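Local coordinates for interleukin-20 receptor subunit beta (Homo sapiens, PDB 6DF3), which pairs with IL20RA to form a receptor for IL19, IL20 and IL24, or with IL22RA1 to form a receptor for IL20 and IL24, at residues T102-P107 and I178-A183; P127-L132 and T173-I178; V169-F174 and A183-E188. The protein carries 1 engineered substitution. All blocks are in the same frame, centred on the assembly; numbering follows the deposited sequence.

How the contacts relate
The three contacts gather around one four-stranded sheet of the second fibronectin type III domain, contact 1 at its junction with the first. Strand 167-175 is central: contact 2 pairs it with strand 130-137 on one flank, and contact 3 pairs it with strand 180-189 on the other. Contact 1 lays the interdomain connection, residues 102-107, against the start of strand 180-189. Centres lie about 8 Å apart for contacts 1 and 2, about 11 Å for 1 and 3, and about 13 Å for 2 and 3. Contacts 1 and 2 share Ile178, contacts 1 and 3 Ala183, and contacts 2 and 3 Thr173 and Phe174. Near the interdomain junction, Lys176 of contact 2 also meets another protein chain.

Contact 1 (T102-P107 and I178-A183); sequences TILTRP and IGRYSA
Leu104 and Ser182 form the close-packed middle of the contact, their CB atoms 3.9 Å apart. CG of Leu104 lies anti to its own carbonyl carbon (chi1 -64°), and from there CD1 reaches the strand backbone, 3.8 Å from Ser182 N. Next to this, the carbonyl O of Thr105 presses on Ser182 CB at 3.1 Å, a tight approach between a backbone oxygen and a side-chain carbon. Ser182 OG donates to the O of Ala183 (2.8 Å) and accepts from the N of Thr173; Pro107, buried, tucks its CD against the same OG.

Towards the domain junction, Arg180 carries the polar part. Its chain bends at chi3 (47°), and NH1 donates to Thr102 O over 2.7 Å in a nearly straight bond (173°), in the carbonyl plane and on a lone pair; NH2 adds a weak bond to the same oxygen. Leu104 CG and CD1 lie over one face of the guanidinium. NH1 also holds the backbone O of Gln100, an engineered residue. Gly179 and Arg180 both face Val175, a G1 beta bulge in the hairpin of strands 167-175 and 180-189. Beyond Arg180, the methyl CG2 of Thr102 meets Ile178 CD1 at 3.6 Å, the two side chains crossing at about a right angle, while Thr102 OG1 bonds to Ser11 and Met14 of the first fibronectin domain.

The looser, exposed side is that of Arg106 and Ala183. A water links Leu104 O (2.7 Å) to Ala183 N (2.8 Å), and Arg106 CB lies near Ala183 O before the rest of its chain leads away.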
loop_
_atom_site.group_PDB
_atom_site.type_symbol
_atom_site.label_atom_id
_atom_site.label_comp_id
_atom_site.label_asym_id
_atom_site.label_seq_id
_atom_site.Cartn_x
_atom_site.Cartn_y
_atom_site.Cartn_z
ATOM N N THR C 102 2.155 16.003 14.033
ATOM C CA THR C 102 0.702 16.127 14.082
ATOM C C THR C 102 0.151 16.038 15.563
ATOM O O THR C 102 0.809 15.425 16.434
ATOM C CB THR C 102 0.015 15.160 13.223
ATOM O OG1 THR C 102 -1.337 15.535 13.047
ATOM C CG2 THR C 102 0.083 13.738 13.766
ATOM N N ILE C 103 -1.003 16.673 15.839
ATOM C CA ILE C 103 -1.596 16.627 17.194
ATOM C C ILE C 103 -2.467 15.380 17.254
ATOM O O ILE C 103 -3.475 15.310 16.599
ATOM C CB ILE C 103 -2.407 17.885 17.522
ATOM C CG1 ILE C 103 -1.450 19.092 17.533
ATOM C CG2 ILE C 103 -3.147 17.695 18.854
ATOM C CD1 ILE C 103 -2.106 20.458 17.554
ATOM N N LEU C 104 -2.062 14.407 18.046
ATOM C CA LEU C 104 -2.858 13.164 18.224
ATOM C C LEU C 104 -3.670 13.362 19.482
ATOM O O LEU C 104 -3.096 13.517 20.589
ATOM C CB LEU C 104 -1.955 11.939 18.415
ATOM C CG LEU C 104 -1.056 11.553 17.239
ATOM C CD1 LEU C 104 -0.493 10.149 17.426
ATOM C CD2 LEU C 104 -1.819 11.617 15.933
ATOM N N THR C 105 -4.984 13.378 19.317
ATOM C CA THR C 105 -5.870 13.506 20.450
ATOM C C THR C 105 -6.151 12.107 21.007
ATOM O O THR C 105 -5.852 11.040 20.406
ATOM C CB THR C 105 -7.132 14.321 20.062
ATOM O OG1 THR C 105 -7.585 13.918 18.787
ATOM C CG2 THR C 105 -6.795 15.776 19.816
ATOM N N ARG C 106 -6.620 12.089 22.232
ATOM C CA ARG C 106 -7.278 10.910 22.695
ATOM C C ARG C 106 -8.578 10.547 21.879
ATOM O O ARG C 106 -9.382 11.426 21.513
ATOM C CB ARG C 106 -7.511 11.011 24.162
ATOM C CG ARG C 106 -8.441 12.102 24.580
ATOM C CD ARG C 106 -7.884 12.646 25.883
ATOM N NE ARG C 106 -8.843 13.415 26.614
ATOM C CZ ARG C 106 -8.516 14.243 27.589
ATOM N NH1 ARG C 106 -7.241 14.459 27.928
ATOM N NH2 ARG C 106 -9.483 14.878 28.232
ATOM N N PRO C 107 -8.743 9.225 21.538
ATOM C CA PRO C 107 -9.861 8.861 20.671
ATOM C C PRO C 107 -11.179 8.928 21.403
ATOM O O PRO C 107 -11.246 8.532 22.578
ATOM C CB PRO C 107 -9.525 7.394 20.245
ATOM C CG PRO C 107 -8.707 6.843 21.401
ATOM C CD PRO C 107 -7.889 8.055 21.860
ATOM N N ILE C 178 4.475 7.769 11.644
ATOM C CA ILE C 178 5.256 8.662 12.517
ATOM C C ILE C 178 5.788 8.004 13.801
ATOM O O ILE C 178 6.634 8.590 14.484
ATOM C CB ILE C 178 4.421 9.942 12.805
ATOM C CG1 ILE C 178 3.201 9.642 13.674
ATOM C CG2 ILE C 178 3.926 10.535 11.486
ATOM C CD1 ILE C 178 2.238 10.807 13.811
ATOM N N GLY C 179 5.325 6.791 14.113
ATOM C CA GLY C 179 5.878 6.028 15.208
ATOM C C GLY C 179 5.340 6.469 16.558
ATOM O O GLY C 179 5.960 6.209 17.583
ATOM N N ARG C 180 4.152 7.070 16.562
ATOM C CA ARG C 180 3.614 7.750 17.740
ATOM C C ARG C 180 2.257 7.179 18.090
ATOM O O ARG C 180 1.522 6.781 17.202
ATOM C CB ARG C 180 3.535 9.272 17.537
ATOM C CG ARG C 180 4.910 9.944 17.549
ATOM C CD ARG C 180 4.801 11.469 17.338
ATOM N NE ARG C 180 3.750 12.016 18.204
ATOM C CZ ARG C 180 2.856 12.968 17.915
ATOM N NH1 ARG C 180 2.798 13.572 16.728
ATOM N NH2 ARG C 180 1.981 13.297 18.849
ATOM N N TYR C 181 2.010 7.106 19.409
ATOM C CA TYR C 181 0.705 6.815 20.024
ATOM C C TYR C 181 0.193 8.105 20.676
ATOM O O TYR C 181 1.023 8.931 21.150
ATOM C CB TYR C 181 0.836 5.767 21.165
ATOM C CG TYR C 181 1.502 4.450 20.776
ATOM C CD1 TYR C 181 2.915 4.356 20.660
ATOM C CD2 TYR C 181 0.729 3.306 20.499
ATOM C CE1 TYR C 181 3.545 3.169 20.259
ATOM C CE2 TYR C 181 1.342 2.090 20.116
ATOM C CZ TYR C 181 2.751 2.025 20.006
ATOM O OH TYR C 181 3.373 0.860 19.609
ATOM N N SER C 182 -1.141 8.250 20.695
ATOM C CA SER C 182 -1.843 9.216 21.555
ATOM C C SER C 182 -1.863 8.826 23.060
ATOM O O SER C 182 -1.528 7.708 23.453
ATOM C CB SER C 182 -3.302 9.424 21.113
ATOM O OG SER C 182 -4.189 8.416 21.579
ATOM N N ALA C 183 -2.287 9.778 23.884
ATOM C CA ALA C 183 -2.641 9.531 25.285
ATOM C C ALA C 183 -3.835 8.584 25.290
ATOM O O ALA C 183 -4.571 8.521 24.303
ATOM C CB ALA C 183 -3.026 10.852 25.991
HETATM O O HOH W 1 -2.531 12.439 22.959
#

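Contact 2 (P127-L132 and T173-I178); sequences PQFEFL and TFVKAI
Strands 130-132 and 173-175 run antiparallel, their axes 4.6 Å apart at closest approach, with Glu130 and Phe174 as a hydrogen-bonded pair: Glu130 N donates to Phe174 O at 2.8 Å, and Phe174 N returns a short but bent bond to Glu130 O.

On the face of Phe131 and Thr173, Phe129 and Val175 lie side by side, pointing the same way, with Val175 CG2 3.5 Å from Phe129 CE2. Thr173 CG2 approaches the Phe129 ring at its edge, in plane. Thr173 OG1 lies between aromatic carbons, 3.6 Å from Phe129 CD2 and 3.7 Å from Phe131 CE2; it is buried and has no polar partner anywhere in the model.

These are neighbouring strands of the second fibronectin type III sheet, and residues 175-178 make a type I turn closed by Ile178 N to Val175 O. One water ties this turn to the loop before strand 130-137, donating to Gln128 O and to Gln128 OE1 (2.8 Å) and accepting from Ala177 N (2.7 Å).

On the opposite face, OE2 of Glu130 meets the Phe174 ring at its edge, and Lys176 NZ stands 4.2 Å from that OE2, too far for a salt bridge. At an interface with another protein chain, Lys176 packs on an aromatic side chain of that chain, and its NZ makes a weak hydrogen bond to a polar side chain there.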
loop_
_atom_site.group_PDB
_atom_site.type_symbol
_atom_site.label_atom_id
_atom_site.label_comp_id
_atom_site.label_asym_id
_atom_site.label_seq_id
_atom_site.Cartn_x
_atom_site.Cartn_y
_atom_site.Cartn_z
ATOM N N PRO C 127 -7.361 5.450 7.800
ATOM C CA PRO C 127 -6.333 4.457 7.518
ATOM C C PRO C 127 -4.996 4.711 8.220
ATOM O O PRO C 127 -4.289 3.742 8.567
ATOM C CB PRO C 127 -6.069 4.647 5.972
ATOM C CG PRO C 127 -7.365 5.153 5.424
ATOM C CD PRO C 127 -7.796 6.114 6.538
ATOM N N GLN C 128 -4.636 5.987 8.425
ATOM C CA GLN C 128 -3.439 6.245 9.123
ATOM C C GLN C 128 -3.419 5.642 10.539
ATOM O O GLN C 128 -2.318 5.484 11.058
ATOM C CB GLN C 128 -3.111 7.754 9.162
ATOM C CG GLN C 128 -2.928 8.373 7.759
ATOM C CD GLN C 128 -1.533 8.079 7.145
ATOM O OE1 GLN C 128 -0.680 7.331 7.732
ATOM N NE2 GLN C 128 -1.284 8.672 5.975
ATOM N N PHE C 129 -4.550 5.229 11.106
ATOM C CA PHE C 129 -4.621 4.887 12.536
ATOM C C PHE C 129 -4.996 3.475 12.883
ATOM O O PHE C 129 -6.072 2.979 12.450
ATOM C CB PHE C 129 -5.691 5.748 13.254
ATOM C CG PHE C 129 -5.366 7.228 13.314
ATOM C CD1 PHE C 129 -5.663 8.068 12.214
ATOM C CD2 PHE C 129 -4.859 7.792 14.472
ATOM C CE1 PHE C 129 -5.392 9.438 12.252
ATOM C CE2 PHE C 129 -4.603 9.167 14.528
ATOM C CZ PHE C 129 -4.864 9.983 13.407
ATOM N N GLU C 130 -4.210 2.919 13.809
ATOM C CA GLU C 130 -4.580 1.698 14.550
ATOM C C GLU C 130 -4.894 2.047 16.046
ATOM O O GLU C 130 -4.283 3.000 16.644
ATOM C CB GLU C 130 -3.452 0.658 14.474
ATOM C CG GLU C 130 -3.263 0.007 13.105
ATOM C CD GLU C 130 -1.948 -0.788 13.003
ATOM O OE1 GLU C 130 -1.881 -1.863 13.652
ATOM O OE2 GLU C 130 -0.978 -0.322 12.311
ATOM N N PHE C 131 -5.843 1.283 16.615
ATOM C CA PHE C 131 -6.356 1.485 18.001
ATOM C C PHE C 131 -5.898 0.355 18.915
ATOM O O PHE C 131 -6.047 -0.841 18.586
ATOM C CB PHE C 131 -7.891 1.566 18.074
ATOM C CG PHE C 131 -8.475 2.707 17.301
ATOM C CD1 PHE C 131 -8.737 2.582 15.939
ATOM C CD2 PHE C 131 -8.740 3.950 17.926
ATOM C CE1 PHE C 131 -9.279 3.645 15.210
ATOM C CE2 PHE C 131 -9.297 5.021 17.210
ATOM C CZ PHE C 131 -9.552 4.875 15.850
ATOM N N LEU C 132 -5.313 0.774 20.031
ATOM C CA LEU C 132 -5.031 -0.053 21.186
ATOM C C LEU C 132 -6.123 0.128 22.211
ATOM O O LEU C 132 -6.459 1.233 22.588
ATOM C CB LEU C 132 -3.752 0.417 21.827
ATOM C CG LEU C 132 -2.838 -0.654 22.346
ATOM C CD1 LEU C 132 -1.642 -0.651 21.410
ATOM C CD2 LEU C 132 -2.446 -0.420 23.821
ATOM N N THR C 173 -4.504 5.586 20.360
ATOM C CA THR C 173 -4.431 5.604 18.931
ATOM C C THR C 173 -2.915 5.350 18.615
ATOM O O THR C 173 -2.057 5.636 19.469
ATOM C CB THR C 173 -4.963 6.989 18.549
ATOM O OG1 THR C 173 -6.129 6.928 17.711
ATOM C CG2 THR C 173 -3.888 7.815 18.025
ATOM N N PHE C 174 -2.602 4.771 17.444
ATOM C CA PHE C 174 -1.203 4.519 16.970
ATOM C C PHE C 174 -1.111 4.771 15.471
ATOM O O PHE C 174 -1.979 4.325 14.755
ATOM C CB PHE C 174 -0.714 3.081 17.203
ATOM C CG PHE C 174 0.662 2.810 16.635
ATOM C CD1 PHE C 174 1.805 3.383 17.205
ATOM C CD2 PHE C 174 0.825 2.009 15.508
ATOM C CE1 PHE C 174 3.090 3.154 16.676
ATOM C CE2 PHE C 174 2.104 1.762 14.969
ATOM C CZ PHE C 174 3.246 2.331 15.547
ATOM N N VAL C 175 -0.044 5.467 15.047
ATOM C CA VAL C 175 0.142 6.009 13.693
ATOM C C VAL C 175 1.521 5.520 13.179
ATOM O O VAL C 175 2.602 6.115 13.504
ATOM C CB VAL C 175 0.040 7.585 13.700
ATOM C CG1 VAL C 175 0.345 8.185 12.320
ATOM C CG2 VAL C 175 -1.362 8.048 14.101
ATOM N N LYS C 176 1.508 4.385 12.436
ATOM C CA LYS C 176 2.743 3.766 11.918
ATOM C C LYS C 176 3.666 4.769 11.168
ATOM O O LYS C 176 4.863 4.789 11.414
ATOM C CB LYS C 176 2.385 2.604 11.025
ATOM C CG LYS C 176 3.577 1.728 10.680
ATOM C CD LYS C 176 3.164 0.493 9.900
ATOM C CE LYS C 176 2.485 -0.518 10.809
ATOM N NZ LYS C 176 2.233 -1.750 10.019
ATOM N N ALA C 177 3.101 5.645 10.327
ATOM C CA ALA C 177 3.881 6.607 9.560
ATOM C C ALA C 177 4.799 7.552 10.353
ATOM O O ALA C 177 5.770 8.079 9.772
ATOM C CB ALA C 177 2.996 7.447 8.710
ATOM N N ILE C 178 4.475 7.769 11.644
ATOM C CA ILE C 178 5.256 8.662 12.517
ATOM C C ILE C 178 5.788 8.004 13.801
ATOM O O ILE C 178 6.634 8.590 14.484
ATOM C CB ILE C 178 4.421 9.942 12.805
ATOM C CG1 ILE C 178 3.201 9.642 13.674
ATOM C CG2 ILE C 178 3.926 10.535 11.486
ATOM C CD1 ILE C 178 2.238 10.807 13.811
HETATM O O HOH W 2 0.423 5.645 9.709
#

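Contact 3 (V169-F174 and A183-E188); sequences VKAETF and AFSQTE. Unlike the reference sequence in segment 169-174: Glu172 (reference Gln).
The beta hairpin of strands 167-175 and 180-189 is stitched here by hydrogen bonds at Val169-Glu188 and Ala171-Ser185 and by the ring of Phe184, wedged between the side chains of Lys170 and Glu172. Lys170 lies over one face: its CG stands between N and the carbonyl carbon (chi1 58°) and the chain runs on extended. CE comes 3.6 Å from the ring centroid in a CH-pi contact, and the ammonium NZ sits 3.9 Å from the centroid, 11° off the ring normal, a cation-pi interaction. Glu172, which differs from the reference glutamine, covers the opposite face. Its CB makes a CH-pi contact, and its carboxylate stacks on the ring at 19° between planes, with OE2 3.5 Å from Phe184 CZ. The ring thus separates two groups of opposite charge, the ammonium probably being the one favoured by its pi electrons.

Along the backbone, Ser185 N donates to Ala171 O at 2.9 Å, while Ala171 N finds its acceptor in a side chain, Ser185 OG at 3.2 Å. Further on, Val169 N to Glu188 O (2.8 Å) and Glu188 N to Val169 O (2.9 Å) make an antiparallel hydrogen-bonded pair. Two residues, Gln186 and Thr187, separate Ser185 from Glu188, whereas Lys170 alone lies between Val169 and Ala171; the 183-188 side is therefore one residue longer, and it is not a regular strand. Behind the hairpin, Val169 and Ala171 turn to strands 109-114 and 117-122, in the core of the sandwich. The Cys168-Cys189 disulfide lies directly beyond the Val169-Glu188 pair and ties together the open end of this final hairpin of the second fibronectin type III domain.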
loop_
_atom_site.group_PDB
_atom_site.type_symbol
_atom_site.label_atom_id
_atom_site.label_comp_id
_atom_site.label_asym_id
_atom_site.label_seq_id
_atom_site.Cartn_x
_atom_site.Cartn_y
_atom_site.Cartn_z
ATOM N N VAL C 169 -12.411 0.097 30.778
ATOM C CA VAL C 169 -11.819 0.207 29.422
ATOM C C VAL C 169 -11.324 1.634 29.049
ATOM O O VAL C 169 -12.003 2.617 29.332
ATOM C CB VAL C 169 -12.841 -0.255 28.341
ATOM C CG1 VAL C 169 -13.174 -1.735 28.485
ATOM C CG2 VAL C 169 -14.144 0.548 28.432
ATOM N N LYS C 170 -10.157 1.713 28.409
ATOM C CA LYS C 170 -9.667 2.945 27.835
ATOM C C LYS C 170 -9.006 2.582 26.475
ATOM O O LYS C 170 -8.597 1.423 26.272
ATOM C CB LYS C 170 -8.648 3.623 28.753
ATOM C CG LYS C 170 -7.459 2.729 29.062
ATOM C CD LYS C 170 -6.416 3.371 29.943
ATOM C CE LYS C 170 -5.221 2.443 30.124
ATOM N NZ LYS C 170 -4.136 3.087 30.913
ATOM N N ALA C 171 -8.872 3.582 25.607
ATOM C CA ALA C 171 -8.391 3.403 24.232
ATOM C C ALA C 171 -7.441 4.521 23.797
ATOM O O ALA C 171 -7.579 5.688 24.176
ATOM C CB ALA C 171 -9.563 3.317 23.264
ATOM N N GLU C 172 -6.522 4.143 22.935
ATOM C CA GLU C 172 -5.367 4.916 22.543
ATOM C C GLU C 172 -5.264 4.729 21.023
ATOM O O GLU C 172 -5.789 3.754 20.484
ATOM C CB GLU C 172 -4.204 4.195 23.219
ATOM C CG GLU C 172 -2.889 4.899 23.335
ATOM C CD GLU C 172 -1.733 3.954 23.693
ATOM O OE1 GLU C 172 -0.684 4.463 24.152
ATOM O OE2 GLU C 172 -1.829 2.717 23.518
ATOM N N THR C 173 -4.504 5.586 20.360
ATOM C CA THR C 173 -4.431 5.604 18.931
ATOM C C THR C 173 -2.915 5.350 18.615
ATOM O O THR C 173 -2.057 5.636 19.469
ATOM C CB THR C 173 -4.963 6.989 18.549
ATOM O OG1 THR C 173 -6.129 6.928 17.711
ATOM C CG2 THR C 173 -3.888 7.815 18.025
ATOM N N PHE C 174 -2.602 4.771 17.444
ATOM C CA PHE C 174 -1.203 4.519 16.970
ATOM C C PHE C 174 -1.111 4.771 15.471
ATOM O O PHE C 174 -1.979 4.325 14.755
ATOM C CB PHE C 174 -0.714 3.081 17.203
ATOM C CG PHE C 174 0.662 2.810 16.635
ATOM C CD1 PHE C 174 1.805 3.383 17.205
ATOM C CD2 PHE C 174 0.825 2.009 15.508
ATOM C CE1 PHE C 174 3.090 3.154 16.676
ATOM C CE2 PHE C 174 2.104 1.762 14.969
ATOM C CZ PHE C 174 3.246 2.331 15.547
ATOM N N ALA C 183 -2.287 9.778 23.884
ATOM C CA ALA C 183 -2.641 9.531 25.285
ATOM C C ALA C 183 -3.835 8.584 25.290
ATOM O O ALA C 183 -4.571 8.521 24.303
ATOM C CB ALA C 183 -3.026 10.852 25.991
ATOM N N PHE C 184 -4.047 7.880 26.401
ATOM C CA PHE C 184 -5.282 7.108 26.586
ATOM C C PHE C 184 -6.481 8.037 26.745
ATOM O O PHE C 184 -6.340 9.160 27.208
ATOM C CB PHE C 184 -5.166 6.153 27.780
ATOM C CG PHE C 184 -4.365 4.928 27.467
ATOM C CD1 PHE C 184 -4.986 3.794 26.892
ATOM C CD2 PHE C 184 -2.988 4.905 27.671
ATOM C CE1 PHE C 184 -4.253 2.657 26.573
ATOM C CE2 PHE C 184 -2.249 3.757 27.350
ATOM C CZ PHE C 184 -2.885 2.629 26.812
ATOM N N SER C 185 -7.657 7.579 26.327
ATOM C CA SER C 185 -8.906 8.291 26.607
ATOM C C SER C 185 -9.281 8.105 28.092
ATOM O O SER C 185 -8.648 7.302 28.808
ATOM C CB SER C 185 -10.043 7.740 25.751
ATOM O OG SER C 185 -10.319 6.384 26.130
ATOM N N GLN C 186 -10.335 8.795 28.526
ATOM C CA GLN C 186 -10.889 8.569 29.863
ATOM C C GLN C 186 -11.300 7.086 30.027
ATOM O O GLN C 186 -11.901 6.504 29.118
ATOM C CB GLN C 186 -12.120 9.464 30.093
ATOM C CG GLN C 186 -11.808 10.874 30.601
ATOM C CD GLN C 186 -12.040 11.052 32.104
ATOM O OE1 GLN C 186 -12.618 10.183 32.777
ATOM N NE2 GLN C 186 -11.597 12.194 32.631
ATOM N N THR C 187 -10.977 6.487 31.177
ATOM C CA THR C 187 -11.462 5.149 31.495
ATOM C C THR C 187 -12.969 5.198 31.684
ATOM O O THR C 187 -13.499 6.092 32.334
ATOM C CB THR C 187 -10.808 4.539 32.747
ATOM O OG1 THR C 187 -9.415 4.376 32.517
ATOM C CG2 THR C 187 -11.390 3.145 33.073
ATOM N N GLU C 188 -13.657 4.246 31.070
ATOM C CA GLU C 188 -15.064 4.032 31.351
ATOM C C GLU C 188 -15.298 2.636 31.954
ATOM O O GLU C 188 -14.568 1.689 31.682
ATOM C CB GLU C 188 -15.853 4.256 30.071
ATOM C CG GLU C 188 -17.369 4.288 30.272
ATOM C CD GLU C 188 -18.059 5.126 29.197
ATOM O OE1 GLU C 188 -17.417 5.448 28.182
ATOM O OE2 GLU C 188 -19.252 5.464 29.378
#